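Local atomic coordinates of subtilisin-like protein (Prochloron didemni, PDB entry 3ZXY), a protein that probably acts as a serine-type endopeptidase of the subtilisin (S8) family, the chain here being the protease domain of a longer protein. Residues I21-F26 / L196-G201; V229-T234 / L275-D280; G145-G148 / L152-P155; T32-L37 / I98-N103. The protein carries 1 engineered substitution. All blocks are in the same frame, centred on the assembly; numbering follows the deposited sequence. Where two conformers were deposited one is given.

Contact 1. Residues I21-F26 / L196-G201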
loop_
_atom_site.group_PDB
_atom_site.type_symbol
_atom_site.label_atom_id
_atom_site.label_comp_id
_atom_site.label_asym_id
_atom_site.label_seq_id
_atom_site.Cartn_x
_atom_site.Cartn_y
_atom_site.Cartn_z
ATOM N N ILE A 21 -10.200 8.910 11.744
ATOM C CA ILE A 21 -9.631 10.179 11.270
ATOM C C ILE A 21 -9.519 11.234 12.376
ATOM O O ILE A 21 -8.866 12.259 12.177
ATOM C CB ILE A 21 -10.387 10.732 10.030
ATOM C CG1 ILE A 21 -11.866 10.993 10.317
ATOM C CG2 ILE A 21 -10.222 9.750 8.870
ATOM C CD1 ILE A 21 -12.566 11.812 9.247
ATOM N N ALA A 22 -10.118 10.968 13.537
ATOM C CA ALA A 22 -10.014 11.848 14.705
ATOM C C ALA A 22 -8.757 11.594 15.551
ATOM O O ALA A 22 -8.482 12.353 16.487
ATOM C CB ALA A 22 -11.260 11.719 15.575
ATOM N N HIS A 23 -7.984 10.559 15.224
ATOM C CA HIS A 23 -6.746 10.285 15.943
ATOM C C HIS A 23 -5.808 11.470 15.795
ATOM O O HIS A 23 -5.744 12.065 14.714
ATOM C CB HIS A 23 -6.083 9.012 15.408
ATOM C CG HIS A 23 -4.927 8.526 16.247
ATOM N ND1 HIS A 23 -3.697 9.086 16.185
ATOM C CD2 HIS A 23 -4.828 7.465 17.147
ATOM C CE1 HIS A 23 -2.870 8.446 17.039
ATOM N NE2 HIS A 23 -3.565 7.453 17.628
ATOM N N PRO A 24 -5.073 11.833 16.873
ATOM C CA PRO A 24 -4.180 12.990 16.802
ATOM C C PRO A 24 -3.137 12.940 15.702
ATOM O O PRO A 24 -2.696 13.997 15.240
ATOM C CB PRO A 24 -3.481 12.983 18.161
ATOM C CG PRO A 24 -4.405 12.264 19.070
ATOM C CD PRO A 24 -5.102 11.248 18.229
ATOM N N CYS A 25 -2.734 11.746 15.277
ATOM C CA CYS A 25 -1.734 11.672 14.219
ATOM C C CYS A 25 -2.250 12.197 12.886
ATOM O O CYS A 25 -1.455 12.526 12.027
ATOM C CB CYS A 25 -1.147 10.265 14.048
ATOM S SG CYS A 25 -2.177 9.113 13.119
ATOM N N PHE A 26 -3.569 12.294 12.699
ATOM C CA PHE A 26 -4.124 12.787 11.438
ATOM C C PHE A 26 -4.454 14.273 11.421
ATOM O O PHE A 26 -4.975 14.764 10.426
ATOM C CB PHE A 26 -5.369 11.994 11.040
ATOM C CG PHE A 26 -5.117 10.532 10.824
ATOM C CD1 PHE A 26 -4.256 10.100 9.816
ATOM C CD2 PHE A 26 -5.755 9.578 11.610
ATOM C CE1 PHE A 26 -4.033 8.759 9.608
ATOM C CE2 PHE A 26 -5.530 8.230 11.397
ATOM C CZ PHE A 26 -4.674 7.823 10.390
ATOM N N LEU A 196 5.268 0.969 13.524
ATOM C CA LEU A 196 4.465 1.878 14.363
ATOM C C LEU A 196 3.245 2.384 13.597
ATOM O O LEU A 196 3.331 2.750 12.427
ATOM C CB LEU A 196 5.322 3.068 14.797
ATOM C CG LEU A 196 4.688 4.055 15.782
ATOM C CD1 LEU A 196 4.382 3.411 17.128
ATOM C CD2 LEU A 196 5.619 5.246 15.937
ATOM N N GLY A 197 2.091 2.365 14.252
ATOM C CA GLY A 197 0.892 2.943 13.666
ATOM C C GLY A 197 -0.107 3.301 14.750
ATOM O O GLY A 197 0.077 2.967 15.917
ATOM N N ALA A 198 -1.151 4.010 14.345
ATOM C CA ALA A 198 -2.200 4.487 15.234
ATOM C C ALA A 198 -3.245 3.431 15.589
ATOM O O ALA A 198 -3.537 2.546 14.786
ATOM C CB ALA A 198 -2.899 5.673 14.583
ATOM N N LYS A 199 -3.797 3.559 16.791
ATOM C CA LYS A 199 -4.915 2.729 17.272
ATOM C C LYS A 199 -6.186 3.553 17.295
ATOM O O LYS A 199 -6.162 4.683 17.782
ATOM C CB LYS A 199 -4.659 2.259 18.695
ATOM C CG LYS A 199 -3.542 1.241 18.816
ATOM C CD LYS A 199 -3.584 0.520 20.156
ATOM C CE LYS A 199 -3.332 1.447 21.329
ATOM N NZ LYS A 199 -3.441 0.719 22.622
ATOM N N PRO A 200 -7.306 2.996 16.813
ATOM C CA PRO A 200 -8.549 3.746 16.893
ATOM C C PRO A 200 -8.896 4.070 18.336
ATOM O O PRO A 200 -8.773 3.225 19.220
ATOM C CB PRO A 200 -9.587 2.822 16.246
ATOM C CG PRO A 200 -8.960 1.480 16.202
ATOM C CD PRO A 200 -7.486 1.685 16.166
ATOM N N GLY A 201 -9.305 5.310 18.562
ATOM C CA GLY A 201 -9.634 5.777 19.894
ATOM C C GLY A 201 -8.459 6.324 20.682
ATOM O O GLY A 201 -8.647 6.841 21.800
#

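Contact 2. Residues V229-T234 / L275-D280. Unlike the reference sequence in segment 275-280: Asp280 (reference Asn).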
loop_
_atom_site.group_PDB
_atom_site.type_symbol
_atom_site.label_atom_id
_atom_site.label_comp_id
_atom_site.label_asym_id
_atom_site.label_seq_id
_atom_site.Cartn_x
_atom_site.Cartn_y
_atom_site.Cartn_z
ATOM N N VAL A 229 6.080 15.365 -10.217
ATOM C CA VAL A 229 5.360 16.637 -10.318
ATOM C C VAL A 229 6.331 17.824 -10.158
ATOM O O VAL A 229 6.287 18.801 -10.909
ATOM C CB VAL A 229 4.239 16.730 -9.268
ATOM C CG1 VAL A 229 3.570 18.100 -9.269
ATOM C CG2 VAL A 229 3.208 15.640 -9.524
ATOM N N ARG A 230 7.210 17.736 -9.168
ATOM C CA ARG A 230 8.171 18.808 -8.935
ATOM C C ARG A 230 9.044 19.048 -10.170
ATOM O O ARG A 230 9.379 20.193 -10.502
ATOM C CB ARG A 230 9.063 18.453 -7.757
ATOM C CG ARG A 230 10.242 19.376 -7.657
ATOM C CD ARG A 230 11.038 19.124 -6.427
ATOM N NE ARG A 230 12.142 20.059 -6.414
ATOM C CZ ARG A 230 13.409 19.741 -6.617
ATOM N NH1 ARG A 230 13.759 18.475 -6.799
ATOM N NH2 ARG A 230 14.324 20.686 -6.553
ATOM N N ARG A 231 9.402 17.966 -10.847
ATOM C CA ARG A 231 10.245 18.030 -12.039
ATOM C C ARG A 231 9.503 18.492 -13.287
ATOM O O ARG A 231 10.105 18.672 -14.339
ATOM C CB ARG A 231 10.902 16.682 -12.302
ATOM C CG ARG A 231 11.821 16.241 -11.175
ATOM C CD ARG A 231 12.280 14.815 -11.411
ATOM N NE ARG A 231 13.256 14.730 -12.499
ATOM C CZ ARG A 231 14.574 14.880 -12.353
ATOM N NH1 ARG A 231 15.082 15.160 -11.160
ATOM N NH2 ARG A 231 15.385 14.759 -13.403
ATOM N N GLY A 232 8.198 18.706 -13.174
ATOM C CA GLY A 232 7.390 19.140 -14.304
ATOM C C GLY A 232 6.892 18.008 -15.177
ATOM O O GLY A 232 6.419 18.258 -16.291
ATOM N N GLU A 233 6.949 16.779 -14.649
ATOM C CA GLU A 233 6.531 15.583 -15.366
ATOM C C GLU A 233 5.079 15.301 -15.002
ATOM O O GLU A 233 4.642 15.612 -13.895
ATOM C CB GLU A 233 7.324 14.349 -14.933
ATOM C CG GLU A 233 8.788 14.240 -15.327
ATOM C CD GLU A 233 9.394 12.898 -14.892
ATOM O OE1 GLU A 233 8.726 11.840 -14.999
ATOM O OE2 GLU A 233 10.561 12.872 -14.440
ATOM N N THR A 234 4.363 14.655 -15.910
ATOM C CA THR A 234 3.063 14.088 -15.589
ATOM C C THR A 234 3.286 12.904 -14.645
ATOM O O THR A 234 4.134 12.074 -14.915
ATOM C CB THR A 234 2.360 13.574 -16.853
ATOM O OG1 THR A 234 2.295 14.625 -17.821
ATOM C CG2 THR A 234 0.951 13.098 -16.524
ATOM N N LEU A 275 17.567 6.887 -9.705
ATOM C CA LEU A 275 17.173 6.472 -11.058
ATOM C C LEU A 275 16.176 7.445 -11.655
ATOM O O LEU A 275 16.296 7.814 -12.807
ATOM C CB LEU A 275 16.564 5.067 -11.110
ATOM C CG LEU A 275 17.511 3.889 -11.238
ATOM C CD1 LEU A 275 16.678 2.622 -11.366
ATOM C CD2 LEU A 275 18.467 4.061 -12.414
ATOM N N LEU A 276 15.204 7.880 -10.868
ATOM C CA LEU A 276 14.233 8.870 -11.335
ATOM C C LEU A 276 14.943 10.161 -11.728
ATOM O O LEU A 276 14.690 10.710 -12.803
ATOM C CB LEU A 276 13.181 9.121 -10.242
ATOM C CG LEU A 276 11.977 9.978 -10.595
ATOM C CD1 LEU A 276 10.906 9.734 -9.521
ATOM C CD2 LEU A 276 12.360 11.426 -10.682
ATOM N N LYS A 277 15.851 10.615 -10.875
ATOM C CA LYS A 277 16.508 11.893 -11.096
ATOM C C LYS A 277 17.442 11.865 -12.296
ATOM O O LYS A 277 17.604 12.878 -12.985
ATOM C CB LYS A 277 17.264 12.340 -9.844
ATOM C CG LYS A 277 16.286 12.742 -8.763
ATOM C CD LYS A 277 16.933 12.763 -7.387
ATOM C CE LYS A 277 17.777 13.986 -7.131
ATOM N NZ LYS A 277 17.977 14.080 -5.659
ATOM N N GLY A 278 18.074 10.720 -12.553
ATOM C CA GLY A 278 19.007 10.607 -13.662
ATOM C C GLY A 278 18.358 10.408 -15.024
ATOM O O GLY A 278 18.975 10.750 -16.055
ATOM N N GLY A 279 17.140 9.874 -15.027
ATOM C CA GLY A 279 16.433 9.566 -16.264
ATOM C C GLY A 279 16.917 8.299 -16.940
ATOM O O GLY A 279 16.557 8.054 -18.094
ATOM N N ASP A 280 17.734 7.510 -16.241
ATOM C CA ASP A 280 18.521 6.458 -16.865
ATOM C C ASP A 280 18.077 5.034 -16.526
ATOM O O ASP A 280 18.883 4.098 -16.611
ATOM C CB ASP A 280 20.029 6.662 -16.585
ATOM C CG ASP A 280 20.380 6.633 -15.107
ATOM O OD1 ASP A 280 19.710 7.322 -14.299
ATOM O OD2 ASP A 280 21.356 5.907 -14.751
HETATM O O HOH W 1 12.675 10.602 -14.452
#

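Contact 3. Residues G145-G148 / L152-P155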
loop_
_atom_site.group_PDB
_atom_site.type_symbol
_atom_site.label_atom_id
_atom_site.label_comp_id
_atom_site.label_asym_id
_atom_site.label_seq_id
_atom_site.Cartn_x
_atom_site.Cartn_y
_atom_site.Cartn_z
ATOM N N GLY A 145 0.848 -11.383 1.536
ATOM C CA GLY A 145 0.329 -12.392 2.455
ATOM C C GLY A 145 1.406 -12.974 3.343
ATOM O O GLY A 145 2.579 -13.015 2.966
ATOM N N ASN A 146 0.997 -13.484 4.503
ATOM C CA ASN A 146 1.925 -13.890 5.563
ATOM C C ASN A 146 2.110 -15.394 5.703
ATOM O O ASN A 146 2.763 -15.855 6.641
ATOM C CB ASN A 146 1.464 -13.360 6.916
ATOM C CG ASN A 146 1.345 -11.859 6.985
ATOM O OD1 ASN A 146 1.874 -11.133 6.138
ATOM N ND2 ASN A 146 0.657 -11.377 8.027
ATOM N N ASN A 147 1.538 -16.188 4.798
ATOM C CA ASN A 147 1.550 -17.638 4.990
ATOM C C ASN A 147 2.973 -18.210 5.047
ATOM O O ASN A 147 3.236 -19.209 5.730
ATOM C CB ASN A 147 0.727 -18.363 3.902
ATOM C CG ASN A 147 -0.636 -17.727 3.665
ATOM O OD1 ASN A 147 -0.733 -16.622 3.102
ATOM N ND2 ASN A 147 -1.698 -18.421 4.109
ATOM N N GLY A 148 3.870 -17.601 4.282
ATOM C CA GLY A 148 5.250 -18.058 4.215
ATOM C C GLY A 148 5.488 -19.148 3.200
ATOM O O GLY A 148 6.517 -19.827 3.248
ATOM N N LEU A 152 0.617 -17.507 -3.692
ATOM C CA LEU A 152 0.209 -16.180 -4.141
ATOM C C LEU A 152 -1.146 -15.769 -3.578
ATOM O O LEU A 152 -2.076 -16.596 -3.560
ATOM C CB LEU A 152 0.094 -16.207 -5.666
ATOM C CG LEU A 152 1.332 -16.589 -6.478
ATOM C CD1 LEU A 152 0.987 -16.859 -7.945
ATOM C CD2 LEU A 152 2.394 -15.502 -6.332
ATOM N N HIS A 153 -1.265 -14.501 -3.202
ATOM C CA HIS A 153 -2.546 -13.864 -2.912
ATOM C C HIS A 153 -2.918 -13.001 -4.104
ATOM O O HIS A 153 -2.051 -12.509 -4.828
ATOM C CB HIS A 153 -2.462 -12.948 -1.689
ATOM C CG HIS A 153 -2.498 -13.664 -0.361
ATOM N ND1 HIS A 153 -2.990 -13.080 0.757
ATOM C CD2 HIS A 153 -2.077 -14.925 0.005
ATOM C CE1 HIS A 153 -2.864 -13.928 1.791
ATOM N NE2 HIS A 153 -2.348 -15.074 1.334
ATOM N N VAL A 154 -4.218 -12.821 -4.283
ATOM C CA VAL A 154 -4.770 -11.792 -5.143
ATOM C C VAL A 154 -5.376 -10.709 -4.254
ATOM O O VAL A 154 -5.970 -11.004 -3.203
ATOM C CB VAL A 154 -5.791 -12.372 -6.151
ATOM C CG1 VAL A 154 -5.093 -13.338 -7.101
ATOM C CG2 VAL A 154 -6.982 -13.048 -5.462
ATOM N N PRO A 155 -5.248 -9.444 -4.659
ATOM C CA PRO A 155 -4.746 -8.945 -5.947
ATOM C C PRO A 155 -3.238 -8.837 -6.138
ATOM O O PRO A 155 -2.803 -8.465 -7.230
ATOM C CB PRO A 155 -5.381 -7.561 -6.029
ATOM C CG PRO A 155 -5.483 -7.113 -4.629
ATOM C CD PRO A 155 -5.852 -8.354 -3.866
#

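Contact 4. Residues T32-L37 / I98-N103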
loop_
_atom_site.group_PDB
_atom_site.type_symbol
_atom_site.label_atom_id
_atom_site.label_comp_id
_atom_site.label_asym_id
_atom_site.label_seq_id
_atom_site.Cartn_x
_atom_site.Cartn_y
_atom_site.Cartn_z
ATOM N N THR A 32 -10.162 12.339 2.682
ATOM C CA THR A 32 -11.558 12.318 2.283
ATOM C C THR A 32 -12.046 10.896 2.374
ATOM O O THR A 32 -11.405 9.997 1.858
ATOM C CB THR A 32 -11.764 12.820 0.842
ATOM O OG1 THR A 32 -11.187 14.129 0.693
ATOM C CG2 THR A 32 -13.255 12.875 0.501
ATOM N N VAL A 33 -13.159 10.693 3.065
ATOM C CA VAL A 33 -13.765 9.378 3.172
ATOM C C VAL A 33 -14.793 9.224 2.053
ATOM O O VAL A 33 -15.654 10.108 1.850
ATOM C CB VAL A 33 -14.434 9.195 4.535
ATOM C CG1 VAL A 33 -15.147 7.854 4.592
ATOM C CG2 VAL A 33 -13.401 9.311 5.644
ATOM N N LEU A 34 -14.680 8.115 1.326
ATOM C CA LEU A 34 -15.536 7.792 0.196
ATOM C C LEU A 34 -16.365 6.558 0.551
ATOM O O LEU A 34 -15.925 5.421 0.356
ATOM C CB LEU A 34 -14.706 7.524 -1.059
ATOM C CG LEU A 34 -13.840 8.676 -1.570
ATOM C CD1 LEU A 34 -13.014 8.226 -2.767
ATOM C CD2 LEU A 34 -14.685 9.883 -1.929
ATOM N N PRO A 35 -17.567 6.775 1.094
ATOM C CA PRO A 35 -18.385 5.634 1.471
ATOM C C PRO A 35 -18.692 4.773 0.270
ATOM O O PRO A 35 -19.083 5.266 -0.784
ATOM C CB PRO A 35 -19.662 6.265 2.030
ATOM C CG PRO A 35 -19.305 7.668 2.348
ATOM C CD PRO A 35 -18.225 8.055 1.392
ATOM N N THR A 36 -18.479 3.483 0.428
ATOM C CA THR A 36 -18.831 2.571 -0.613
ATOM C C THR A 36 -19.899 1.752 0.083
ATOM O O THR A 36 -20.853 2.364 0.570
ATOM C CB THR A 36 -17.547 1.955 -1.183
ATOM O OG1 THR A 36 -16.727 3.057 -1.600
ATOM C CG2 THR A 36 -17.827 1.088 -2.394
ATOM N N LEU A 37 -19.807 0.441 0.198
ATOM C CA LEU A 37 -20.930 -0.300 0.782
ATOM C C LEU A 37 -20.704 -0.670 2.251
ATOM O O LEU A 37 -21.673 -0.809 3.010
ATOM C CB LEU A 37 -21.280 -1.519 -0.077
ATOM C CG LEU A 37 -22.153 -1.154 -1.287
ATOM C CD1 LEU A 37 -22.518 -2.388 -2.100
ATOM C CD2 LEU A 37 -23.418 -0.420 -0.857
ATOM N N ILE A 98 -11.969 -0.666 -5.538
ATOM C CA ILE A 98 -10.968 -0.269 -6.523
ATOM C C ILE A 98 -11.592 0.697 -7.537
ATOM O O ILE A 98 -11.033 1.753 -7.824
ATOM C CB ILE A 98 -10.368 -1.495 -7.229
ATOM C CG1 ILE A 98 -9.463 -2.276 -6.268
ATOM C CG2 ILE A 98 -9.598 -1.076 -8.478
ATOM C CD1 ILE A 98 -9.052 -3.649 -6.772
ATOM N N GLU A 99 -12.766 0.358 -8.059
ATOM C CA GLU A 99 -13.436 1.258 -9.010
ATOM C C GLU A 99 -13.759 2.618 -8.358
ATOM O O GLU A 99 -13.621 3.669 -8.999
ATOM C CB GLU A 99 -14.659 0.539 -9.635
ATOM C CG GLU A 99 -14.175 -0.717 -10.364
ATOM C CD GLU A 99 -15.164 -1.432 -11.257
ATOM O OE1 GLU A 99 -16.309 -0.965 -11.451
ATOM O OE2 GLU A 99 -14.748 -2.498 -11.788
ATOM N N ARG A 100 -14.170 2.611 -7.090
ATOM C CA ARG A 100 -14.456 3.849 -6.352
ATOM C C ARG A 100 -13.209 4.732 -6.329
ATOM O O ARG A 100 -13.262 5.931 -6.577
ATOM C CB ARG A 100 -14.882 3.515 -4.908
ATOM C CG ARG A 100 -15.406 4.680 -4.076
ATOM C CD ARG A 100 -16.863 4.994 -4.381
ATOM N NE ARG A 100 -17.515 5.796 -3.331
ATOM C CZ ARG A 100 -17.614 7.125 -3.302
ATOM N NH1 ARG A 100 -17.136 7.887 -4.279
ATOM N NH2 ARG A 100 -18.224 7.707 -2.278
ATOM N N ALA A 101 -12.077 4.110 -6.029
ATOM C CA ALA A 101 -10.817 4.837 -5.938
ATOM C C ALA A 101 -10.365 5.374 -7.285
ATOM O O ALA A 101 -9.955 6.522 -7.380
ATOM C CB ALA A 101 -9.728 3.951 -5.348
ATOM N N VAL A 102 -10.417 4.545 -8.324
ATOM C CA VAL A 102 -10.048 4.995 -9.670
ATOM C C VAL A 102 -10.923 6.189 -10.080
ATOM O O VAL A 102 -10.428 7.213 -10.596
ATOM C CB VAL A 102 -10.186 3.866 -10.717
ATOM C CG1 VAL A 102 -10.021 4.425 -12.130
ATOM C CG2 VAL A 102 -9.199 2.737 -10.448
ATOM N N ASN A 103 -12.233 6.074 -9.851
ATOM C CA ASN A 103 -13.156 7.138 -10.237
ATOM C C ASN A 103 -12.974 8.444 -9.465
ATOM O O ASN A 103 -13.324 9.509 -9.972
ATOM C CB ASN A 103 -14.596 6.650 -10.124
ATOM C CG ASN A 103 -14.929 5.617 -11.178
ATOM O OD1 ASN A 103 -14.391 5.650 -12.285
ATOM N ND2 ASN A 103 -15.846 4.720 -10.858
#

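Contact 1. Residues I21-F26 / L196-G201
The short 3-10 segment 24-26 and the residue before it run beside the end of strand 195-198, with CA atoms 6.7 Å apart between His23 and Gly201 and 7.3 Å apart between Cys25 and Ala198. In this subtilisin-like fold the contact joins the loop that follows strand 11-16 to the end of strand 195-198 and the start of the turn that leads to strand 204-207. Its centre is the His23 ring, lying flat between two neighbours. Ala198 CB sits over the middle of one face, 3.6 Å from the ring centroid and only 8° off the normal, a CH-pi contact; Pro24 CD covers the opposite face nearer the rim. With CG anti to the backbone N (chi1 -170°), the ring reaches across to the hairpin, and its CD2 edge comes within 3.1 Å of Lys199 O. Both ring nitrogens are used: ND1 accepts a nearly straight bond from Cys25 N at 3.0 Å, in the ring plane, while NE2 is hydrogen-bonded to Gly203 O. The ring is therefore fixed in rotation, and NE2 most likely carries the proton. A leucine in place of His23 would probably leave Cys25 N and Gly203 O without this partner and strip Ala198 CB of its flat support. Beside it, Cys25 SG lies 3.8 Å from Ala198 CB and 3.7 Å above the plane of the Phe26 ring, over its centre.

Contact 2. Residues V229-T234 / L275-D280
Leu276 and Lys277, in the last turn of helix 269-278, receive the side chain of Arg231 coming from the end of helix 210-230. Leu276 holds CG anti to its backbone N (chi1 -172°), which swings CD2 toward the other segment, 3.5 Å from Arg231 CD; the two side chains run antiparallel alongside one another. Leu276 O accepts a hydrogen bond from a water at 2.6 Å, which also donates to Glu233 OE2 at 3.1 Å, bridging the helix end to the carboxylate. At Lys277 the guanidinium spreads over the backbone, one face above CA, with NH2 2.9 Å from Lys277 O. Lys277 CG lies 3.6 Å from Arg231 NH1, and the lysine side chain lies nearly perpendicular to that of the arginine. Gly279 then leaves the helix with positive phi, its N bonded back to Leu275 O. Gly232 ends the first helix comparably, in a Schellman motif, and the turn brings Glu233 OE2 within a long salt bridge, 3.8 Å, of Arg231 NE. Under this largely exposed layer, Leu276 packs on Leu224 and Gln228 of helix 210-230 and on Leu243 of helix 237-247, so three helices of the domain converge here.

Contact 3. Residues G145-G148 / L152-P155
Gly145 and His153 bring the two segments together, their CA atoms 6.3 Å apart, as the loop after strand 139-143 turns back past the disulfide Cys149-Cys151 into strand 152-154. That strand pairs antiparallel with strand 115-117. In subtilisins this loop carries the asparagine of the oxyanion hole, and Asn146, whose OD1 is hydrogen-bonded to Thr210 N, is probably its counterpart. The His153 ring turns from the strand to the loop, its CG anti to the carbonyl carbon (chi1 -79°), and lies flat against the backbone of Gly145. Gly145 CA stands 3.8 Å from the ring centroid, a CH-pi contact offset toward the rim, with CE1 nearest at 3.6 Å. A CB here would run into CE1, and the positive phi of Gly145 would also press it against the preceding carbonyl; both make glycine the fitting residue. At the edge of the ring, His153 NE2 donates to Asn147 OD1 at 2.9 Å. The bond is bent, 137° at the hydrogen, in part because the acceptor lies out of the ring plane, and amide and imidazole planes are turned 66° apart. Asn147 OD1 has a second partner, Asn178 ND2, and the backbone N of His153 is hydrogen-bonded to Tyr183 OH. Two donors on one amide oxygen fix which way the Asn147 amide faces, and the bond from NE2 is consistent with a proton on this nitrogen, making His153 a donor to the residue that directly follows Asn146.

Contact 4. Residues T32-L37 / I98-N103
Arg100, on helix 91-103, reaches across to the chain that leaves strand 30-33 and grips a single backbone oxygen, that of Pro35, side-on with two nitrogens. NE and NH2 each stand 3.0 Å from Pro35 O, with N-H...O angles of about 150°. The oxygen lies practically in the guanidinium plane, but both donors come from the same face of the Pro35 carbonyl plane, NE as much as 50° above it and so not on a lone pair. A bend in the arginine chain at chi2 (81°) brings the guanidinium round against the loop. There Leu34 CB sits over the centre of one face, 3.7 Å from CZ, and Leu34 CD2 approaches NH1. Thr36 supplies the flank: its OG1 lies 3.2 Å from Arg100 CG and donates to Leu34 O at 3.2 Å, from above that carbonyl plane, tying the loop to itself. The backbone of Leu34 is in turn bonded to Ile78, and the side chains of Leu34, Thr36 and Arg100 all touch Val79 of strand 75-80. In this alpha/beta fold the contact thus joins helix 91-103 to the chain just past strand 30-33, one of the two edge strands of the seven-stranded parallel sheet. A methionine in place of Arg100 lacks the guanidinium, which is likely to leave Pro35 O without these two donors and Leu34 CB without its flat packing partner. The cation meets a neutral carbonyl here rather than a carboxylate, so its charge would be expected to polarise Pro35 O and strengthen the paired bonds.

Contacts 1, 3 and 4 lie round the predicted charge relay, and contact 2 is remote from it. The side chain of Lys199 in contact 1 is about 11 Å from that of His51, and that of Thr36 in contact 4 about 12 Å from that of Asp16; Gly145 in contact 3 lies about 8 Å from the side chain of the engineered Ala211. Contact 1 runs into contact 4 through strand 30-33, their nearest atoms about 4 Å apart without touching; contacts 3 and 4 approach to about 5 Å. Helix 210-230, which holds Ala211 near its start, ends at contact 2, whose centre is about 32 Å from that of contact 3, on the other side of the chain's centre.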